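Local coordinates for protein amidase, hydantoinase/carbamoylase family (Paraburkholderia phymatum, PDB 6C0D) that probably hydrolyses N-carbamoyl-L-amino acids to free amino acids, working as a metal-dependent, homodimeric amidase of the peptidase M20 family, at residues W131-E135 against G136-S140; A66-G69 against V70-F74; A55-M58 against T59-G62; M361-G364 against A365-A369; G108-I111 against A112-L115. All coordinates share one frame; numbering follows the deposited sequence. Where two conformers were deposited one is given.

In the fold
The five contacts run along the chain in the order 3, 2, 5, 1, 4, and range from the outer helices of the zinc-binding part of the subunit to its metal site. Contact 3, at the end of helix 45-60, touches contact 5 on helix 102-117, their centres 11 Å apart. It also touches contact 2, the hairpin of strands 64-67 and 73-76, at 14 Å between centres. Contact 2 meets contact 1, 13 Å away, where Thr72 joins Ile132. Contact 1 in turn packs against contact 4 through Trp131, Glu134 and Asp368. Contacts 3 and 4 lie 28 Å apart between centres, so neighbouring local motifs span the distance from the outer helices to the metal site.

Contact 1. Residues W131-E135 against G136-S140; sequences WIDEE and GTFSS
The metal-site loop between strand 125-130 and helix 142-148 illustrates how one carboxylate can organise an irregular turn: Asp133 gathers the backbone N-H groups of Thr137, Phe138 and Ser139. OD1 of Asp133 accepts from Thr137 N at 2.7 Å on its syn side, close to the carboxylate plane. OD2 of Asp133 takes two donors, Phe138 N at 2.8 Å, again syn, and Ser139 N at 2.8 Å, almost in line with the C-O bond and with a nearly straight N-H...O angle of 171°. Three bonds thus fix the rotation of the carboxylate, and Ser42 supplies a further one to OD1. The same OD2 lies at the edge of the Phe138 ring, near its plane, while CB of Phe138 approaches it to 3.5 Å. Beneath this grip the backbone makes a type I turn from Asp133 to Gly136, closed by Gly136 N on Asp133 O at 3.2 Å. Gly136 has positive phi, a conformation that suits glycine. The folded loop presents Glu135, a probable ligand of a second zinc ion, beside His89, which binds the zinc present in the crystal; the Glu134 side chain comes within about 4 Å of that ion at its nearest atom. On the side of the loop where Ser140 is exposed, a water donates to Glu134 O at 2.7 Å and is hydrogen-bonded to Ser140 OG at 3.2 Å.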
loop_
_atom_site.group_PDB
_atom_site.type_symbol
_atom_site.label_atom_id
_atom_site.label_comp_id
_atom_site.label_asym_id
_atom_site.label_seq_id
_atom_site.Cartn_x
_atom_site.Cartn_y
_atom_site.Cartn_z
ATOM N N TRP A 131 16.793 -8.956 -31.726
ATOM C CA TRP A 131 15.405 -8.547 -31.928
ATOM C C TRP A 131 15.128 -7.244 -31.196
ATOM O O TRP A 131 15.430 -7.123 -30.007
ATOM C CB TRP A 131 14.447 -9.620 -31.413
ATOM C CG TRP A 131 14.803 -11.014 -31.814
ATOM C CD1 TRP A 131 15.205 -12.034 -30.990
ATOM C CD2 TRP A 131 14.806 -11.548 -33.144
ATOM N NE1 TRP A 131 15.435 -13.175 -31.729
ATOM C CE2 TRP A 131 15.207 -12.902 -33.053
ATOM C CE3 TRP A 131 14.494 -11.014 -34.407
ATOM C CZ2 TRP A 131 15.305 -13.729 -34.169
ATOM C CZ3 TRP A 131 14.609 -11.834 -35.522
ATOM C CH2 TRP A 131 15.008 -13.176 -35.396
ATOM N N ILE A 132 14.513 -6.278 -31.888
ATOM C CA ILE A 132 14.252 -4.974 -31.276
ATOM C C ILE A 132 13.223 -5.109 -30.156
ATOM O O ILE A 132 12.270 -5.894 -30.246
ATOM C CB ILE A 132 13.785 -3.958 -32.345
ATOM C CG1 ILE A 132 13.665 -2.539 -31.766
ATOM C CG2 ILE A 132 12.431 -4.368 -32.941
ATOM C CD1 ILE A 132 14.994 -1.938 -31.331
ATOM N N ASP A 133 13.434 -4.349 -29.075
ATOM C CA ASP A 133 12.427 -4.062 -28.043
ATOM C C ASP A 133 11.831 -5.311 -27.395
ATOM O O ASP A 133 10.625 -5.394 -27.147
ATOM C CB ASP A 133 11.308 -3.159 -28.580
ATOM C CG ASP A 133 10.749 -2.242 -27.497
ATOM O OD1 ASP A 133 11.488 -2.001 -26.515
ATOM O OD2 ASP A 133 9.589 -1.769 -27.607
ATOM N N GLU A 134 12.694 -6.258 -27.041
ATOM C CA GLU A 134 12.234 -7.342 -26.180
ATOM C C GLU A 134 11.699 -6.794 -24.860
ATOM O O GLU A 134 10.735 -7.330 -24.306
ATOM C CB GLU A 134 13.370 -8.335 -25.934
ATOM C CG GLU A 134 12.978 -9.589 -25.173
ATOM C CD GLU A 134 12.981 -9.392 -23.666
ATOM O OE1 GLU A 134 13.586 -8.406 -23.179
ATOM O OE2 GLU A 134 12.354 -10.216 -22.970
ATOM N N GLU A 135 12.307 -5.721 -24.347
ATOM C CA GLU A 135 11.943 -5.175 -23.043
ATOM C C GLU A 135 10.706 -4.290 -23.089
ATOM O O GLU A 135 10.207 -3.899 -22.029
ATOM C CB GLU A 135 13.122 -4.388 -22.455
ATOM C CG GLU A 135 14.416 -5.212 -22.341
ATOM C CD GLU A 135 14.433 -6.126 -21.121
ATOM O OE1 GLU A 135 13.380 -6.262 -20.455
ATOM O OE2 GLU A 135 15.511 -6.696 -20.822
ATOM N N GLY A 136 10.204 -3.961 -24.273
ATOM C CA GLY A 136 8.955 -3.224 -24.370
ATOM C C GLY A 136 9.024 -1.759 -23.997
ATOM O O GLY A 136 8.127 -1.258 -23.306
ATOM N N THR A 137 10.064 -1.051 -24.437
ATOM C CA THR A 137 10.048 0.402 -24.303
ATOM C C THR A 137 8.884 0.994 -25.090
ATOM O O THR A 137 8.236 1.947 -24.638
ATOM C CB THR A 137 11.385 0.987 -24.765
ATOM O OG1 THR A 137 12.424 0.535 -23.887
ATOM C CG2 THR A 137 11.352 2.507 -24.747
ATOM N N PHE A 138 8.587 0.423 -26.256
ATOM C CA PHE A 138 7.408 0.775 -27.039
ATOM C C PHE A 138 6.366 -0.333 -27.048
ATOM O O PHE A 138 5.195 -0.087 -26.749
ATOM C CB PHE A 138 7.805 1.107 -28.485
ATOM C CG PHE A 138 8.712 2.296 -28.610
ATOM C CD1 PHE A 138 8.188 3.570 -28.758
ATOM C CD2 PHE A 138 10.089 2.137 -28.596
ATOM C CE1 PHE A 138 9.021 4.667 -28.876
ATOM C CE2 PHE A 138 10.928 3.224 -28.713
ATOM C CZ PHE A 138 10.396 4.492 -28.853
ATOM N N SER A 139 6.777 -1.559 -27.375
ATOM C CA SER A 139 5.852 -2.674 -27.556
ATOM C C SER A 139 6.639 -3.962 -27.371
ATOM O O SER A 139 7.539 -4.250 -28.166
ATOM C CB SER A 139 5.207 -2.619 -28.944
ATOM O OG SER A 139 4.238 -3.636 -29.115
ATOM N N SER A 140 6.302 -4.735 -26.337
ATOM C CA SER A 140 7.118 -5.887 -25.976
ATOM C C SER A 140 7.177 -6.909 -27.107
ATOM O O SER A 140 6.171 -7.199 -27.765
ATOM C CB SER A 140 6.584 -6.541 -24.701
ATOM O OG SER A 140 6.790 -5.699 -23.580
HETATM O O HOH W 1 9.004 -7.491 -22.234
#

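Contact 2. Residues A66-G69 against V70-F74; sequences AIDG and VGTVF
Asp68 and the residues that follow it form the compact end of this hairpin, and the strand pair beyond shows the contrast. OD1 of Asp68 accepts two backbone N-H groups, Val70 N and Thr72 N, each at 2.9 Å and each well out of the carboxylate plane, one from either face. The bond to Val70 makes an Asx turn. With CG tucked in beside both the backbone N and the carbonyl carbon (chi1 86°), the carboxylate is folded over the loop, where OD1 also presses on Val70 CG2 at 3.2 Å. Its other oxygen, OD2, is taken by the N-H of Val182, so both ends of the group are held. Two further bonds tie the turn: Gly71 N to Asp68 O at 3.0 Å, and Asp68 N to Thr72 O at 2.8 Å.

Packing is slacker along the strands. Ile67 and Val73, a non-hydrogen-bonded pair, meet only at 4.3 Å between Ile67 CG1 and Val73 CG2, and their side chains turn to helix 45-60. Ala66 is exposed; its backbone is joined to Phe74 by two bonds, while the Phe74 ring leads away to strand 125-130. A type I turn from Asp68 to Gly71, with Gly71 at positive phi (99°) and bonds from Asp68 to both Gly71 and Thr72, is the classic 3:5 hairpin with a G1 beta bulge.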
loop_
_atom_site.group_PDB
_atom_site.type_symbol
_atom_site.label_atom_id
_atom_site.label_comp_id
_atom_site.label_asym_id
_atom_site.label_seq_id
_atom_site.Cartn_x
_atom_site.Cartn_y
_atom_site.Cartn_z
ATOM N N ALA A 66 22.115 -5.963 -41.589
ATOM C CA ALA A 66 21.481 -4.653 -41.661
ATOM C C ALA A 66 20.568 -4.456 -40.457
ATOM O O ALA A 66 20.074 -5.419 -39.870
ATOM C CB ALA A 66 20.675 -4.495 -42.957
ATOM N N ILE A 67 20.349 -3.194 -40.102
ATOM C CA ILE A 67 19.266 -2.821 -39.195
ATOM C C ILE A 67 17.989 -2.728 -40.024
ATOM O O ILE A 67 17.941 -1.985 -41.011
ATOM C CB ILE A 67 19.568 -1.483 -38.500
ATOM C CG1 ILE A 67 20.949 -1.513 -37.841
ATOM C CG2 ILE A 67 18.475 -1.142 -37.491
ATOM C CD1 ILE A 67 21.431 -0.155 -37.337
ATOM N N ASP A 68 16.950 -3.475 -39.637
ATOM C CA ASP A 68 15.768 -3.563 -40.489
ATOM C C ASP A 68 14.759 -2.465 -40.130
ATOM O O ASP A 68 15.028 -1.570 -39.326
ATOM C CB ASP A 68 15.162 -4.973 -40.428
ATOM C CG ASP A 68 14.179 -5.169 -39.269
ATOM O OD1 ASP A 68 14.217 -4.401 -38.284
ATOM O OD2 ASP A 68 13.359 -6.113 -39.346
ATOM N N GLY A 69 13.570 -2.552 -40.725
ATOM C CA GLY A 69 12.534 -1.541 -40.614
ATOM C C GLY A 69 11.945 -1.361 -39.228
ATOM O O GLY A 69 11.269 -0.355 -39.003
ATOM N N VAL A 70 12.152 -2.299 -38.304
ATOM C CA VAL A 70 11.707 -2.101 -36.928
ATOM C C VAL A 70 12.867 -1.920 -35.967
ATOM O O VAL A 70 12.635 -1.707 -34.768
ATOM C CB VAL A 70 10.781 -3.237 -36.452
ATOM C CG1 VAL A 70 9.458 -3.203 -37.223
ATOM C CG2 VAL A 70 11.461 -4.606 -36.588
ATOM N N GLY A 71 14.104 -1.959 -36.451
ATOM C CA GLY A 71 15.259 -1.803 -35.594
ATOM C C GLY A 71 15.940 -3.094 -35.196
ATOM O O GLY A 71 16.897 -3.054 -34.413
ATOM N N THR A 72 15.479 -4.237 -35.697
ATOM C CA THR A 72 16.197 -5.482 -35.460
ATOM C C THR A 72 17.517 -5.455 -36.223
ATOM O O THR A 72 17.585 -4.955 -37.350
ATOM C CB THR A 72 15.336 -6.671 -35.898
ATOM O OG1 THR A 72 14.286 -6.872 -34.943
ATOM C CG2 THR A 72 16.164 -7.958 -36.049
ATOM N N VAL A 73 18.582 -5.954 -35.603
ATOM C CA VAL A 73 19.831 -6.174 -36.322
ATOM C C VAL A 73 19.839 -7.636 -36.719
ATOM O O VAL A 73 19.738 -8.518 -35.853
ATOM C CB VAL A 73 21.074 -5.822 -35.486
ATOM C CG1 VAL A 73 22.294 -5.716 -36.414
ATOM C CG2 VAL A 73 20.871 -4.519 -34.739
ATOM N N PHE A 74 19.935 -7.903 -38.020
ATOM C CA PHE A 74 19.915 -9.273 -38.507
ATOM C C PHE A 74 21.080 -9.485 -39.459
ATOM O O PHE A 74 21.222 -8.751 -40.445
ATOM C CB PHE A 74 18.585 -9.604 -39.194
ATOM C CG PHE A 74 18.336 -11.084 -39.311
ATOM C CD1 PHE A 74 17.758 -11.788 -38.261
ATOM C CD2 PHE A 74 18.727 -11.781 -40.451
ATOM C CE1 PHE A 74 17.553 -13.166 -38.354
ATOM C CE2 PHE A 74 18.521 -13.164 -40.550
ATOM C CZ PHE A 74 17.938 -13.850 -39.499
#

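Contact 3. Residues A55-M58 against T59-G62; sequences AGRM and TDAG. With EDO (1,2-ethanediol), chain L.
Asp60 N donates to Gly56 O at 2.8 Å, the shortest bond between residues 55-58 and 59-62, and a nearly straight one at 165°. It belongs to the last regular turns of helix 45-60, flanked by Thr59 N on Ala55 O at 2.9 Å and by Ala61 N on Arg57 O at 3.0 Å. The carboxylate of Asp60 lies over the same Gly56 carbonyl, which brings two acceptors, Asp60 OD2 and Gly56 O, to 3.3 Å from each other. The nearby guanidinium of Arg57 probably eases the negative charge on the carboxylate.

The arginine chain is bent at chi2 (-60°) and at chi3 (-82°), which curls its guanidinium round toward the next turn until NH1 meets Asp60 OD2. That oxygen lies at the guanidinium edge, in its plane, although the two flat groups are inclined to each other; the salt bridge is weak, at 3.3 Å between Arg57 NH1 and Asp60 OD2. A weak bond of 3.5 Å also runs from Arg57 NH2 to O1 of a 1,2-ethanediol, probably from the crystallisation liquor. The stronger anchor is Asp24, which pairs with Arg57 NE.

The helix closes in a Schellman motif, with Gly62 at positive phi and its N bonded to Thr59 O. On the buried side Met58, extended beyond CG, reaches Val73 and Leu109. The chemistry implies that Arg57 divides its bonding unequally: NE on Asp24 is the stronger tie, whereas the carboxylate of exposed Asp60 has only a weak one to NH1.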
loop_
_atom_site.group_PDB
_atom_site.type_symbol
_atom_site.label_atom_id
_atom_site.label_comp_id
_atom_site.label_asym_id
_atom_site.label_seq_id
_atom_site.Cartn_x
_atom_site.Cartn_y
_atom_site.Cartn_z
ATOM N N ALA A 55 25.990 -4.319 -36.471
ATOM C CA ALA A 55 25.853 -4.689 -37.873
ATOM C C ALA A 55 27.215 -4.715 -38.553
ATOM O O ALA A 55 27.479 -5.575 -39.401
ATOM C CB ALA A 55 24.902 -3.719 -38.579
ATOM N N GLY A 56 28.102 -3.793 -38.172
ATOM C CA GLY A 56 29.451 -3.813 -38.716
ATOM C C GLY A 56 30.217 -5.062 -38.325
ATOM O O GLY A 56 30.948 -5.632 -39.141
ATOM N N ARG A 57 30.065 -5.501 -37.071
ATOM C CA ARG A 57 30.725 -6.729 -36.628
ATOM C C ARG A 57 30.185 -7.943 -37.374
ATOM O O ARG A 57 30.943 -8.867 -37.701
ATOM C CB ARG A 57 30.551 -6.931 -35.116
ATOM C CG ARG A 57 31.277 -5.902 -34.254
ATOM C CD ARG A 57 32.793 -5.933 -34.535
ATOM N NE ARG A 57 33.482 -6.995 -33.797
ATOM C CZ ARG A 57 34.525 -7.673 -34.265
ATOM N NH1 ARG A 57 34.992 -7.430 -35.489
ATOM N NH2 ARG A 57 35.099 -8.602 -33.515
ATOM N N MET A 58 28.869 -7.981 -37.609
ATOM C CA MET A 58 28.296 -9.059 -38.407
ATOM C C MET A 58 28.856 -9.043 -39.819
ATOM O O MET A 58 29.144 -10.099 -40.398
ATOM C CB MET A 58 26.776 -8.936 -38.445
ATOM C CG MET A 58 26.106 -9.148 -37.085
ATOM S SD MET A 58 24.320 -8.890 -37.252
ATOM C CE MET A 58 23.717 -9.293 -35.622
ATOM N N THR A 59 28.988 -7.848 -40.400
ATOM C CA THR A 59 29.569 -7.740 -41.728
ATOM C C THR A 59 31.009 -8.231 -41.724
ATOM O O THR A 59 31.408 -9.006 -42.599
ATOM C CB THR A 59 29.480 -6.299 -42.221
ATOM O OG1 THR A 59 28.098 -5.938 -42.336
ATOM C CG2 THR A 59 30.168 -6.157 -43.574
ATOM N N ASP A 60 31.796 -7.809 -40.721
ATOM C CA ASP A 60 33.168 -8.293 -40.582
ATOM C C ASP A 60 33.216 -9.810 -40.544
ATOM O O ASP A 60 34.161 -10.426 -41.044
ATOM C CB ASP A 60 33.817 -7.753 -39.301
ATOM C CG ASP A 60 34.016 -6.246 -39.312
ATOM O OD1 ASP A 60 34.045 -5.644 -40.403
ATOM O OD2 ASP A 60 34.154 -5.678 -38.206
ATOM N N ALA A 61 32.218 -10.429 -39.926
ATOM C CA ALA A 61 32.166 -11.880 -39.825
ATOM C C ALA A 61 31.746 -12.549 -41.128
ATOM O O ALA A 61 31.738 -13.782 -41.190
ATOM C CB ALA A 61 31.194 -12.307 -38.717
ATOM N N GLY A 62 31.375 -11.778 -42.149
ATOM C CA GLY A 62 30.926 -12.341 -43.409
ATOM C C GLY A 62 29.431 -12.526 -43.559
ATOM O O GLY A 62 29.002 -13.166 -44.530
HETATM C C1 EDO L . 37.314 -11.634 -36.311
HETATM O O1 EDO L . 37.189 -10.361 -35.651
HETATM C C2 EDO L . 36.376 -11.762 -37.518
HETATM O O2 EDO L . 35.561 -10.591 -37.674
#

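Contact 4. Residues M361-G364 against A365-A369; sequences MPSG and ASHDA
Ser363 turns OG anti to its own backbone N (chi1 171°) and His367 carries its ring anti to its carbonyl carbon (chi1 -56°), and together these torsions bring the hydroxyl to the edge of the imidazole across a short loop. OG of Ser363 donates to Ala365 O at 2.8 Å, and so fastens the chain just after it leaves strand 358-363. The same oxygen accepts a weak bond from His367 NE2 at 3.1 Å, strongly bent at 122°. It lies in the ring plane, with CD2 of His367 also close at 3.3 Å. The hydroxyl therefore gives firmly to the loop backbone and receives only weakly from a side chain at the threshold of helix 368-372. The His367 ring in turn meets that of His196, a zinc ligand, which makes it a second-shell neighbour of the metal. Ser363 is bound by its backbone to strand 210-227, and its side chain packs against that strand and 378-384. His367 rests on Met380 of strand 378-384, so Ser363 and His367 stay against the strands while Ala365 touches Thr235 of the second subunit.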
loop_
_atom_site.group_PDB
_atom_site.type_symbol
_atom_site.label_atom_id
_atom_site.label_comp_id
_atom_site.label_asym_id
_atom_site.label_seq_id
_atom_site.Cartn_x
_atom_site.Cartn_y
_atom_site.Cartn_z
ATOM N N MET A 361 15.910 -27.242 -16.673
ATOM C CA MET A 361 15.159 -26.327 -15.808
ATOM C C MET A 361 14.199 -25.506 -16.652
ATOM O O MET A 361 14.477 -25.251 -17.826
ATOM C CB MET A 361 16.114 -25.377 -15.061
ATOM C CG MET A 361 17.009 -24.604 -16.055
ATOM S SD MET A 361 18.238 -23.565 -15.191
ATOM C CE MET A 361 17.176 -22.299 -14.505
ATOM N N PRO A 362 13.078 -25.064 -16.094
ATOM C CA PRO A 362 12.226 -24.122 -16.820
ATOM C C PRO A 362 12.836 -22.731 -16.797
ATOM O O PRO A 362 13.698 -22.416 -15.962
ATOM C CB PRO A 362 10.915 -24.157 -16.026
ATOM C CG PRO A 362 11.410 -24.380 -14.585
ATOM C CD PRO A 362 12.560 -25.359 -14.742
ATOM N N SER A 363 12.364 -21.893 -17.722
ATOM C CA SER A 363 12.623 -20.461 -17.674
ATOM C C SER A 363 11.462 -19.770 -16.973
ATOM O O SER A 363 10.338 -19.759 -17.488
ATOM C CB SER A 363 12.811 -19.868 -19.071
ATOM O OG SER A 363 12.842 -18.446 -18.970
ATOM N N GLY A 364 11.737 -19.157 -15.816
ATOM C CA GLY A 364 10.678 -18.449 -15.120
ATOM C C GLY A 364 10.353 -17.086 -15.692
ATOM O O GLY A 364 9.388 -16.452 -15.250
ATOM N N ALA A 365 11.139 -16.623 -16.662
ATOM C CA ALA A 365 10.956 -15.317 -17.283
ATOM C C ALA A 365 10.623 -15.483 -18.762
ATOM O O ALA A 365 10.918 -16.513 -19.359
ATOM C CB ALA A 365 12.222 -14.457 -17.149
ATOM N N SER A 366 10.049 -14.437 -19.351
ATOM C CA SER A 366 9.705 -14.457 -20.765
ATOM C C SER A 366 10.890 -14.002 -21.617
ATOM O O SER A 366 11.774 -13.276 -21.161
ATOM C CB SER A 366 8.480 -13.576 -21.031
ATOM O OG SER A 366 8.659 -12.256 -20.563
ATOM N N HIS A 367 10.895 -14.442 -22.874
ATOM C CA HIS A 367 11.996 -14.202 -23.807
ATOM C C HIS A 367 11.447 -14.215 -25.224
ATOM O O HIS A 367 10.371 -14.751 -25.476
ATOM C CB HIS A 367 13.096 -15.272 -23.722
ATOM C CG HIS A 367 13.673 -15.435 -22.352
ATOM N ND1 HIS A 367 14.538 -14.513 -21.804
ATOM C CD2 HIS A 367 13.498 -16.399 -21.414
ATOM C CE1 HIS A 367 14.870 -14.899 -20.583
ATOM N NE2 HIS A 367 14.261 -16.044 -20.325
ATOM N N ASP A 368 12.212 -13.632 -26.152
ATOM C CA ASP A 368 11.860 -13.729 -27.571
ATOM C C ASP A 368 11.637 -15.176 -28.005
ATOM O O ASP A 368 10.820 -15.436 -28.895
ATOM C CB ASP A 368 12.957 -13.105 -28.434
ATOM C CG ASP A 368 12.989 -11.594 -28.313
ATOM O OD1 ASP A 368 11.956 -10.962 -28.591
ATOM O OD2 ASP A 368 14.044 -11.052 -27.920
ATOM N N ALA A 369 12.345 -16.126 -27.393
ATOM C CA ALA A 369 12.196 -17.528 -27.779
ATOM C C ALA A 369 10.761 -18.017 -27.616
ATOM O O ALA A 369 10.342 -18.945 -28.316
ATOM C CB ALA A 369 13.135 -18.410 -26.950
#

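Contact 5. Residues G108-I111 against A112-L115; sequences GLEI and ARAL
The guanidinium of Arg113 carries Leu109 on one face and Glu110 at its edge. CG of Leu109 stands 3.4 Å above the plane, displaced toward the rim, and its CD2 comes as near to Arg113 NH1, at 3.4 Å. Around the edge OE1 of Glu110 receives two nitrogens side-on, Arg113 NH2 at 2.8 Å and Arg113 NE at 3.1 Å, both with the oxygen near the guanidinium plane. The carboxylate itself is tipped 52° against that plane: NH2 meets OE1 nearly in line with its C-O bond, while NE comes from above. In this i to i+3 salt bridge the bends of Arg113 at chi3 (-62°) and of Glu110 at chi2 turn the two ends to each other. Neither charge ends there. Glu110 OE2 goes to Arg20 and to the N-H of Asp17, and Arg113 NH1 to Asp24, so a charged network, with Glu110 and Arg113 themselves buried, ties this helix to the N-terminal region.

Behind the side chains the ordinary i to i+4 bonds continue, Ala114 N to Glu110 O at 2.8 Å among them. Ile111 and Leu115 run alongside one another in the same direction, with Ile111 CG2 3.8 Å from Leu115 CD1. Helix 102-117 is the crossover between the parallel neighbours 83-88 and 125-130: Ala112 and Leu115 settle on strand 125-130, Ile111 on helix 399-419, and Leu109 and Glu110 on helix 18-30.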
loop_
_atom_site.group_PDB
_atom_site.type_symbol
_atom_site.label_atom_id
_atom_site.label_comp_id
_atom_site.label_asym_id
_atom_site.label_seq_id
_atom_site.Cartn_x
_atom_site.Cartn_y
_atom_site.Cartn_z
ATOM N N GLY A 108 25.822 -15.521 -30.443
ATOM C CA GLY A 108 25.457 -15.844 -31.816
ATOM C C GLY A 108 26.526 -15.411 -32.800
ATOM O O GLY A 108 26.917 -16.169 -33.688
ATOM N N LEU A 109 27.040 -14.195 -32.628
ATOM C CA LEU A 109 28.103 -13.699 -33.493
ATOM C C LEU A 109 29.341 -14.583 -33.408
ATOM O O LEU A 109 29.928 -14.962 -34.434
ATOM C CB LEU A 109 28.439 -12.253 -33.100
ATOM C CG LEU A 109 29.491 -11.476 -33.881
ATOM C CD1 LEU A 109 29.059 -11.336 -35.337
ATOM C CD2 LEU A 109 29.691 -10.084 -33.224
ATOM N N GLU A 110 29.771 -14.913 -32.188
ATOM C CA GLU A 110 30.990 -15.705 -32.060
ATOM C C GLU A 110 30.787 -17.104 -32.614
ATOM O O GLU A 110 31.699 -17.684 -33.216
ATOM C CB GLU A 110 31.431 -15.787 -30.597
ATOM C CG GLU A 110 32.653 -16.694 -30.387
ATOM C CD GLU A 110 33.888 -16.236 -31.150
ATOM O OE1 GLU A 110 33.989 -15.031 -31.489
ATOM O OE2 GLU A 110 34.770 -17.087 -31.424
ATOM N N ILE A 111 29.604 -17.671 -32.396
ATOM C CA ILE A 111 29.329 -19.012 -32.911
ATOM C C ILE A 111 29.335 -19.006 -34.427
ATOM O O ILE A 111 29.898 -19.908 -35.053
ATOM C CB ILE A 111 28.003 -19.542 -32.339
ATOM C CG1 ILE A 111 28.168 -19.764 -30.823
ATOM C CG2 ILE A 111 27.597 -20.859 -33.039
ATOM C CD1 ILE A 111 26.839 -19.945 -30.092
ATOM N N ALA A 112 28.753 -17.970 -35.044
ATOM C CA ALA A 112 28.832 -17.860 -36.507
ATOM C C ALA A 112 30.279 -17.785 -36.972
ATOM O O ALA A 112 30.677 -18.470 -37.926
ATOM C CB ALA A 112 28.054 -16.637 -36.980
ATOM N N ARG A 113 31.101 -16.984 -36.274
ATOM C CA ARG A 113 32.508 -16.884 -36.631
ATOM C C ARG A 113 33.203 -18.229 -36.470
ATOM O O ARG A 113 33.889 -18.703 -37.383
ATOM C CB ARG A 113 33.190 -15.799 -35.779
ATOM C CG ARG A 113 32.798 -14.363 -36.201
ATOM C CD ARG A 113 33.617 -13.295 -35.445
ATOM N NE ARG A 113 33.388 -13.349 -33.996
ATOM C CZ ARG A 113 33.064 -12.307 -33.231
ATOM N NH1 ARG A 113 32.942 -11.092 -33.758
ATOM N NH2 ARG A 113 32.891 -12.481 -31.921
ATOM N N ALA A 114 33.023 -18.873 -35.315
ATOM C CA ALA A 114 33.754 -20.106 -35.042
ATOM C C ALA A 114 33.330 -21.239 -35.977
ATOM O O ALA A 114 34.175 -22.016 -36.434
ATOM C CB ALA A 114 33.562 -20.510 -33.577
ATOM N N LEU A 115 32.031 -21.359 -36.277
ATOM C CA LEU A 115 31.627 -22.436 -37.184
ATOM C C LEU A 115 32.142 -22.183 -38.590
ATOM O O LEU A 115 32.449 -23.137 -39.325
ATOM C CB LEU A 115 30.104 -22.610 -37.183
ATOM C CG LEU A 115 29.559 -23.640 -36.167
ATOM C CD1 LEU A 115 29.963 -23.273 -34.737
ATOM C CD2 LEU A 115 28.030 -23.802 -36.268
#